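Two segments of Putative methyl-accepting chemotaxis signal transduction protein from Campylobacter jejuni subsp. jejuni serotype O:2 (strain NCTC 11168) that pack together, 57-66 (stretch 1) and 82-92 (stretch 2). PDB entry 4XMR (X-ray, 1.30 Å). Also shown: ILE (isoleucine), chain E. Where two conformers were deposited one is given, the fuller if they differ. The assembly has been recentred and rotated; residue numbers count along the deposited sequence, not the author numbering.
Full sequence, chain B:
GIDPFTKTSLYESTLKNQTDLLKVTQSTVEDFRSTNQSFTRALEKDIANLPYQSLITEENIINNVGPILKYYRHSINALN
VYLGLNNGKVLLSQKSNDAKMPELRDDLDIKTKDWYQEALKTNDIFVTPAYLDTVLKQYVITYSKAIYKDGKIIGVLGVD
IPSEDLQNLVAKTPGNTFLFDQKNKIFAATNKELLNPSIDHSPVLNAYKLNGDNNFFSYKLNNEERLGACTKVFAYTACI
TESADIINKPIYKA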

ATOM      1  N   THR B  57     -19.629 -29.784  -7.707  1.00 26.28           N
ATOM      2  CA  THR B  57     -18.849 -31.010  -7.902  1.00 25.35           C
ATOM      3  C   THR B  57     -17.366 -30.657  -7.886  1.00 23.56           C
ATOM      4  O   THR B  57     -16.992 -29.533  -8.216  1.00 23.05           O
ATOM      5  N   GLU B  58     -16.523 -31.611  -7.504  1.00 24.20           N
ATOM      6  CA  GLU B  58     -15.087 -31.366  -7.451  1.00 23.86           C
ATOM      7  C   GLU B  58     -14.522 -30.998  -8.821  1.00 21.97           C
ATOM      8  O   GLU B  58     -13.708 -30.079  -8.934  1.00 20.09           O
ATOM      9  N   GLU B  59     -14.969 -31.699  -9.859  1.00 23.09           N
ATOM     10  CA  GLU B  59     -14.542 -31.387 -11.220  1.00 24.36           C
ATOM     11  C   GLU B  59     -14.877 -29.943 -11.604  1.00 21.73           C
ATOM     12  O   GLU B  59     -14.037 -29.221 -12.146  1.00 21.82           O
ATOM     13  N   ASN B  60     -16.107 -29.526 -11.329  1.00 20.60           N
ATOM     14  CA  ASN B  60     -16.516 -28.166 -11.654  1.00 20.61           C
ATOM     15  C   ASN B  60     -15.762 -27.124 -10.831  1.00 19.44           C
ATOM     16  O   ASN B  60     -15.399 -26.061 -11.335  1.00 18.16           O
ATOM     17  N   ILE B  61     -15.514 -27.435  -9.566  1.00 16.69           N
ATOM     18  CA  ILE B  61     -14.747 -26.528  -8.721  1.00 15.26           C
ATOM     19  C   ILE B  61     -13.324 -26.357  -9.264  1.00 14.55           C
ATOM     20  O   ILE B  61     -12.844 -25.231  -9.418  1.00 14.45           O
ATOM     21  N   ILE B  62     -12.659 -27.465  -9.582  1.00 15.30           N
ATOM     22  CA  ILE B  62     -11.307 -27.396 -10.134  1.00 16.47           C
ATOM     23  C   ILE B  62     -11.303 -26.534 -11.397  1.00 17.76           C
ATOM     24  O   ILE B  62     -10.497 -25.612 -11.537  1.00 17.37           O
ATOM     25  N   ASN B  63     -12.224 -26.828 -12.306  1.00 16.94           N
ATOM     26  CA  ASN B  63     -12.228 -26.165 -13.602  1.00 18.50           C
ATOM     27  C   ASN B  63     -12.653 -24.706 -13.583  1.00 16.73           C
ATOM     28  O   ASN B  63     -12.159 -23.909 -14.377  1.00 18.98           O
ATOM     29  N   ASN B  64     -13.566 -24.355 -12.682  1.00 15.39           N
ATOM     30  CA  ASN B  64     -14.141 -23.018 -12.673  1.00 15.45           C
ATOM     31  C   ASN B  64     -13.582 -22.107 -11.592  1.00 13.50           C
ATOM     32  O   ASN B  64     -13.412 -20.911 -11.825  1.00 14.66           O
ATOM     33  N   VAL B  65     -13.312 -22.657 -10.409  1.00 12.19           N
ATOM     34  CA  VAL B  65     -12.746 -21.851  -9.332  1.00 12.06           C
ATOM     35  C   VAL B  65     -11.236 -21.695  -9.507  1.00 11.64           C
ATOM     36  O   VAL B  65     -10.680 -20.629  -9.231  1.00 11.27           O
ATOM     37  N   GLY B  66     -10.569 -22.744  -9.978  1.00 11.91           N
ATOM     38  CA  GLY B  66      -9.118 -22.718 -10.071  1.00 11.95           C
ATOM     39  C   GLY B  66      -8.531 -21.525 -10.813  1.00 11.85           C
ATOM     40  O   GLY B  66      -7.620 -20.870 -10.304  1.00 11.87           O
ATOM     41  N   TYR B  82      -6.603 -20.259  -1.934  1.00  8.78           N
ATOM     42  CA  TYR B  82      -7.194 -21.586  -1.898  1.00  9.32           C
ATOM     43  C   TYR B  82      -8.643 -21.597  -1.466  1.00  9.46           C
ATOM     44  O   TYR B  82      -9.125 -20.667  -0.807  1.00 10.56           O
ATOM     45  N   LEU B  83      -9.330 -22.675  -1.832  1.00 11.00           N
ATOM     46  CA  LEU B  83     -10.685 -22.938  -1.369  1.00 11.48           C
ATOM     47  C   LEU B  83     -10.711 -24.273  -0.643  1.00 12.42           C
ATOM     48  O   LEU B  83     -10.474 -25.321  -1.249  1.00 13.55           O
ATOM     49  N   GLY B  84     -10.961 -24.226   0.665  1.00 12.14           N
ATOM     50  CA  GLY B  84     -11.104 -25.439   1.458  1.00 13.29           C
ATOM     51  C   GLY B  84     -12.530 -25.953   1.449  1.00 14.07           C
ATOM     52  O   GLY B  84     -13.454 -25.204   1.701  1.00 14.70           O
ATOM     53  N   LEU B  85     -12.706 -27.245   1.187  1.00 20.43           N
ATOM     54  CA  LEU B  85     -14.046 -27.845   1.116  1.00 22.64           C
ATOM     55  C   LEU B  85     -14.413 -28.615   2.390  1.00 23.44           C
ATOM     56  O   LEU B  85     -13.533 -29.012   3.149  1.00 28.08           O
ATOM     57  N   ASN B  86     -15.708 -28.848   2.615  1.00 30.14           N
ATOM     58  CA  ASN B  86     -16.143 -29.606   3.793  1.00 35.17           C
ATOM     59  C   ASN B  86     -15.654 -31.050   3.800  1.00 34.56           C
ATOM     60  O   ASN B  86     -15.505 -31.656   4.863  1.00 43.74           O
ATOM     61  N   ASN B  87     -15.393 -31.607   2.622  1.00 33.22           N
ATOM     62  CA  ASN B  87     -14.875 -32.969   2.570  1.00 34.31           C
ATOM     63  C   ASN B  87     -13.395 -33.017   2.937  1.00 29.27           C
ATOM     64  O   ASN B  87     -12.782 -34.080   2.961  1.00 36.47           O
ATOM     65  N   GLY B  88     -12.829 -31.845   3.216  1.00 30.21           N
ATOM     66  CA  GLY B  88     -11.469 -31.762   3.711  1.00 29.09           C
ATOM     67  C   GLY B  88     -10.451 -31.474   2.628  1.00 23.37           C
ATOM     68  O   GLY B  88      -9.303 -31.164   2.925  1.00 25.47           O
ATOM     69  N   LYS B  89     -10.869 -31.582   1.370  1.00 20.82           N
ATOM     70  CA  LYS B  89      -9.970 -31.310   0.261  1.00 18.44           C
ATOM     71  C   LYS B  89      -9.817 -29.802   0.093  1.00 17.62           C
ATOM     72  O   LYS B  89     -10.685 -29.020   0.499  1.00 20.45           O
ATOM     73  N   VAL B  90      -8.712 -29.384  -0.505  0.50 15.58           N
ATOM     74  CA  VAL B  90      -8.492 -27.964  -0.724  0.50 15.28           C
ATOM     75  C   VAL B  90      -7.971 -27.729  -2.134  0.50 14.46           C
ATOM     76  O   VAL B  90      -7.061 -28.419  -2.587  0.50 15.95           O
ATOM     77  N   LEU B  91      -8.582 -26.781  -2.837  1.00 12.51           N
ATOM     78  CA  LEU B  91      -8.116 -26.390  -4.145  1.00 12.47           C
ATOM     79  C   LEU B  91      -7.081 -25.289  -3.930  1.00 11.70           C
ATOM     80  O   LEU B  91      -7.421 -24.192  -3.486  1.00 12.35           O
ATOM     81  N   LEU B  92      -5.823 -25.592  -4.245  1.00 12.34           N
ATOM     82  CA  LEU B  92      -4.687 -24.753  -3.863  1.00 11.80           C
ATOM     83  C   LEU B  92      -3.953 -24.156  -5.055  1.00 12.39           C
ATOM     84  O   LEU B  92      -3.457 -24.891  -5.910  1.00 14.16           O
TER

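Helix 58-66 packs on a hairpin, at 31° to strand 90-92. The two strands of the hairpin are paired by the backbone bonds of Leu83 and Leu91, with a type I turn from Leu85 to Gly88 between them. Together the stretches bury 411 Å².

Leu91 is the main bump. It points toward the helix with chi1 t and chi2 p and has the largest covered area of the contact. Its CD2 enters a hollow made by Ile61, Val65 and Gly66. Leu91 CD2 lies 3.6 Å from Ile61 O, 3.9 Å from Ile61 CG2 and 3.9 Å from Val65 CB. The floor is backbone, with Gly66 N 3.6 Å from Leu91 CD2. Gly66 has no side chain, and a CB there would clash with Ile62 O. The other methyl, Leu91 CD1, meets Ile62 CG1 at 4.1 Å. Ile62 itself points sideways.

Ile61 is the bump from the helix. It points toward the hairpin with chi1 m and chi2 t, and it sits among three leucines. Ile61 CG2 is 4.2 Å from Leu83 CD2, and Ile61 CD1 is 4.0 Å from Leu85 CD2. Leu83 shares the t, p rotamer of Leu91, while Leu85 is m, t. Val65, with chi1 t, places Val65 CG1 4.1 Å from Leu83 CD2.

The polar contact is at the start of the helix. Glu58 points toward the hairpin, with chi1 m and chi2 t, and its carboxylate meets Asn87 and Lys89. Glu58 OE1 forms a salt bridge with Lys89 NZ at 2.9 Å, and Lys89 is extended beyond its m chi1. Asn87 ND2 gives a weak hydrogen bond to Glu58 OE2 at 2.6 Å. Asn87 OD1 accepts from Lys89 N at 3.0 Å, which ties the Asn87 side chain to the backbone just after the turn.

Tyr82 points away from the helix. The bound isoleucine places CD1 over one face of its ring, and Val90 CG2 is 3.8 Å from CD1 of the bound isoleucine.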

ATOM      1  CB  THR B  57     -19.175 -31.743  -9.223  1.00 28.40           C
ATOM      2  OG1 THR B  57     -18.751 -30.954 -10.340  1.00 29.88           O
ATOM      3  CG2 THR B  57     -20.666 -32.033  -9.332  1.00 33.63           C
ATOM      4  CB  GLU B  58     -14.345 -32.558  -6.844  1.00 25.27           C
ATOM      5  CG  GLU B  58     -14.618 -32.744  -5.361  1.00 27.46           C
ATOM      6  CD  GLU B  58     -13.824 -33.884  -4.753  1.00 30.05           C
ATOM      7  OE1 GLU B  58     -12.992 -34.477  -5.469  1.00 31.28           O
ATOM      8  OE2 GLU B  58     -14.036 -34.179  -3.561  1.00 35.72           O
ATOM      9  CB  GLU B  59     -15.165 -32.363 -12.221  1.00 29.67           C
ATOM     10  CG  GLU B  59     -14.834 -32.053 -13.675  1.00 33.09           C
ATOM     11  CD  GLU B  59     -15.394 -33.085 -14.643  1.00 43.46           C
ATOM     12  OE1 GLU B  59     -15.934 -34.113 -14.182  1.00 48.70           O
ATOM     13  OE2 GLU B  59     -15.290 -32.862 -15.866  1.00 51.74           O
ATOM     14  CB  ASN B  60     -18.027 -27.996 -11.496  1.00 19.96           C
ATOM     15  CG  ASN B  60     -18.803 -28.678 -12.601  1.00 26.63           C
ATOM     16  OD1 ASN B  60     -18.234 -29.066 -13.618  1.00 29.64           O
ATOM     17  ND2 ASN B  60     -20.109 -28.817 -12.414  1.00 26.65           N
ATOM     18  CB  ILE B  61     -14.733 -26.997  -7.257  1.00 16.59           C
ATOM     19  CG1 ILE B  61     -16.129 -26.835  -6.646  1.00 17.44           C
ATOM     20  CG2 ILE B  61     -13.701 -26.213  -6.450  1.00 18.26           C
ATOM     21  CD1 ILE B  61     -16.338 -27.590  -5.348  1.00 20.84           C
ATOM     22  CB  ILE B  62     -10.765 -28.801 -10.486  1.00 18.00           C
ATOM     23  CG1 ILE B  62     -10.534 -29.623  -9.214  1.00 19.41           C
ATOM     24  CG2 ILE B  62      -9.473 -28.700 -11.288  1.00 18.77           C
ATOM     25  CD1 ILE B  62     -10.347 -31.113  -9.478  1.00 20.95           C
ATOM     26  CB  ASN B  63     -13.093 -26.935 -14.595  1.00 20.89           C
ATOM     27  CG  ASN B  63     -12.501 -28.277 -14.957  1.00 24.98           C
ATOM     28  OD1 ASN B  63     -11.292 -28.485 -14.858  1.00 27.41           O
ATOM     29  ND2 ASN B  63     -13.352 -29.200 -15.383  1.00 29.38           N
ATOM     30  CB  ASN B  64     -15.666 -23.079 -12.547  1.00 17.77           C
ATOM     31  CG  ASN B  64     -16.316 -23.730 -13.742  1.00 21.00           C
ATOM     32  OD1 ASN B  64     -16.386 -23.138 -14.811  1.00 27.68           O
ATOM     33  ND2 ASN B  64     -16.799 -24.951 -13.563  1.00 21.10           N
ATOM     34  CB  VAL B  65     -13.084 -22.431  -7.937  1.00 11.89           C
ATOM     35  CG1 VAL B  65     -12.432 -21.609  -6.832  1.00 12.43           C
ATOM     36  CG2 VAL B  65     -14.597 -22.461  -7.741  1.00 13.55           C
ATOM     37  CB  TYR B  82      -6.376 -22.521  -0.994  1.00 10.53           C
ATOM     38  CG  TYR B  82      -5.992 -21.936   0.341  1.00  9.91           C
ATOM     39  CD1 TYR B  82      -4.827 -21.190   0.469  1.00 10.73           C
ATOM     40  CD2 TYR B  82      -6.774 -22.142   1.477  1.00 10.08           C
ATOM     41  CE1 TYR B  82      -4.451 -20.652   1.690  1.00 11.49           C
ATOM     42  CE2 TYR B  82      -6.406 -21.614   2.705  1.00 11.55           C
ATOM     43  CZ  TYR B  82      -5.243 -20.873   2.803  1.00 10.92           C
ATOM     44  OH  TYR B  82      -4.887 -20.365   4.033  1.00 12.55           O
ATOM     45  CB  LEU B  83     -11.670 -22.940  -2.542  1.00 12.34           C
ATOM     46  CG  LEU B  83     -13.149 -23.145  -2.186  1.00 13.23           C
ATOM     47  CD1 LEU B  83     -13.678 -22.013  -1.306  1.00 15.83           C
ATOM     48  CD2 LEU B  83     -13.999 -23.318  -3.450  1.00 15.62           C
ATOM     49  CB  LEU B  85     -14.132 -28.783  -0.096  1.00 24.57           C
ATOM     50  CG  LEU B  85     -13.723 -28.170  -1.442  1.00 22.29           C
ATOM     51  CD1 LEU B  85     -13.758 -29.199  -2.567  1.00 25.21           C
ATOM     52  CD2 LEU B  85     -14.582 -26.957  -1.792  1.00 25.49           C
ATOM     53  CB  ASN B  86     -17.668 -29.566   3.974  1.00 36.88           C
ATOM     54  CG  ASN B  86     -18.142 -30.416   5.153  1.00 45.45           C
ATOM     55  OD1 ASN B  86     -17.830 -30.128   6.311  1.00 34.55           O
ATOM     56  ND2 ASN B  86     -18.897 -31.473   4.858  1.00 45.33           N
ATOM     57  CB  ASN B  87     -15.171 -33.657   1.229  1.00 33.95           C
ATOM     58  CG  ASN B  87     -14.369 -33.088   0.068  1.00 28.71           C
ATOM     59  OD1 ASN B  87     -13.589 -32.149   0.218  1.00 27.13           O
ATOM     60  ND2 ASN B  87     -14.557 -33.676  -1.106  1.00 30.96           N
ATOM     61  CB  LYS B  89     -10.483 -31.941  -1.034  1.00 20.68           C
ATOM     62  CG  LYS B  89     -10.586 -33.456  -0.977  1.00 21.84           C
ATOM     63  CD  LYS B  89     -10.894 -34.029  -2.345  1.00 24.39           C
ATOM     64  CE  LYS B  89     -11.067 -35.541  -2.298  1.00 25.44           C
ATOM     65  NZ  LYS B  89     -11.425 -36.085  -3.640  1.00 30.81           N
ATOM     66  CB  VAL B  90      -7.556 -27.361   0.345  0.50 19.24           C
ATOM     67  CG1 VAL B  90      -6.221 -28.070   0.358  0.50 23.63           C
ATOM     68  CG2 VAL B  90      -7.357 -25.881   0.106  0.50 17.31           C
ATOM     69  CB  LEU B  91      -9.276 -25.895  -4.993  1.00 13.06           C
ATOM     70  CG  LEU B  91      -8.911 -25.502  -6.425  1.00 13.51           C
ATOM     71  CD1 LEU B  91      -8.417 -26.713  -7.219  1.00 15.53           C
ATOM     72  CD2 LEU B  91     -10.095 -24.861  -7.119  1.00 15.31           C
ATOM     73  CB  LEU B  92      -3.709 -25.567  -3.009  1.00 13.97           C
ATOM     74  CG  LEU B  92      -2.395 -24.891  -2.607  1.00 14.51           C
ATOM     75  CD1 LEU B  92      -2.638 -23.613  -1.793  1.00 15.01           C
ATOM     76  CD2 LEU B  92      -1.531 -25.866  -1.829  1.00 17.87           C
TER
HETATM   77  N   ILE E 301      -1.522 -21.774   5.036  1.00 18.04           N
HETATM   78  CA  ILE E 301      -2.592 -22.755   5.111  1.00 18.60           C
HETATM   79  C   ILE E 301      -2.275 -23.715   6.250  1.00 19.77           C
HETATM   80  O   ILE E 301      -3.162 -24.346   6.812  1.00 22.92           O
HETATM   81  CB  ILE E 301      -2.781 -23.502   3.764  1.00 16.76           C
HETATM   82  CG1 ILE E 301      -4.110 -24.262   3.765  1.00 19.03           C
HETATM   83  CG2 ILE E 301      -1.607 -24.425   3.469  1.00 21.05           C
HETATM   84  CD1 ILE E 301      -4.516 -24.801   2.404  1.00 21.36           C
HETATM   85  OXT ILE E 301      -1.114 -23.840   6.647  1.00 19.87           O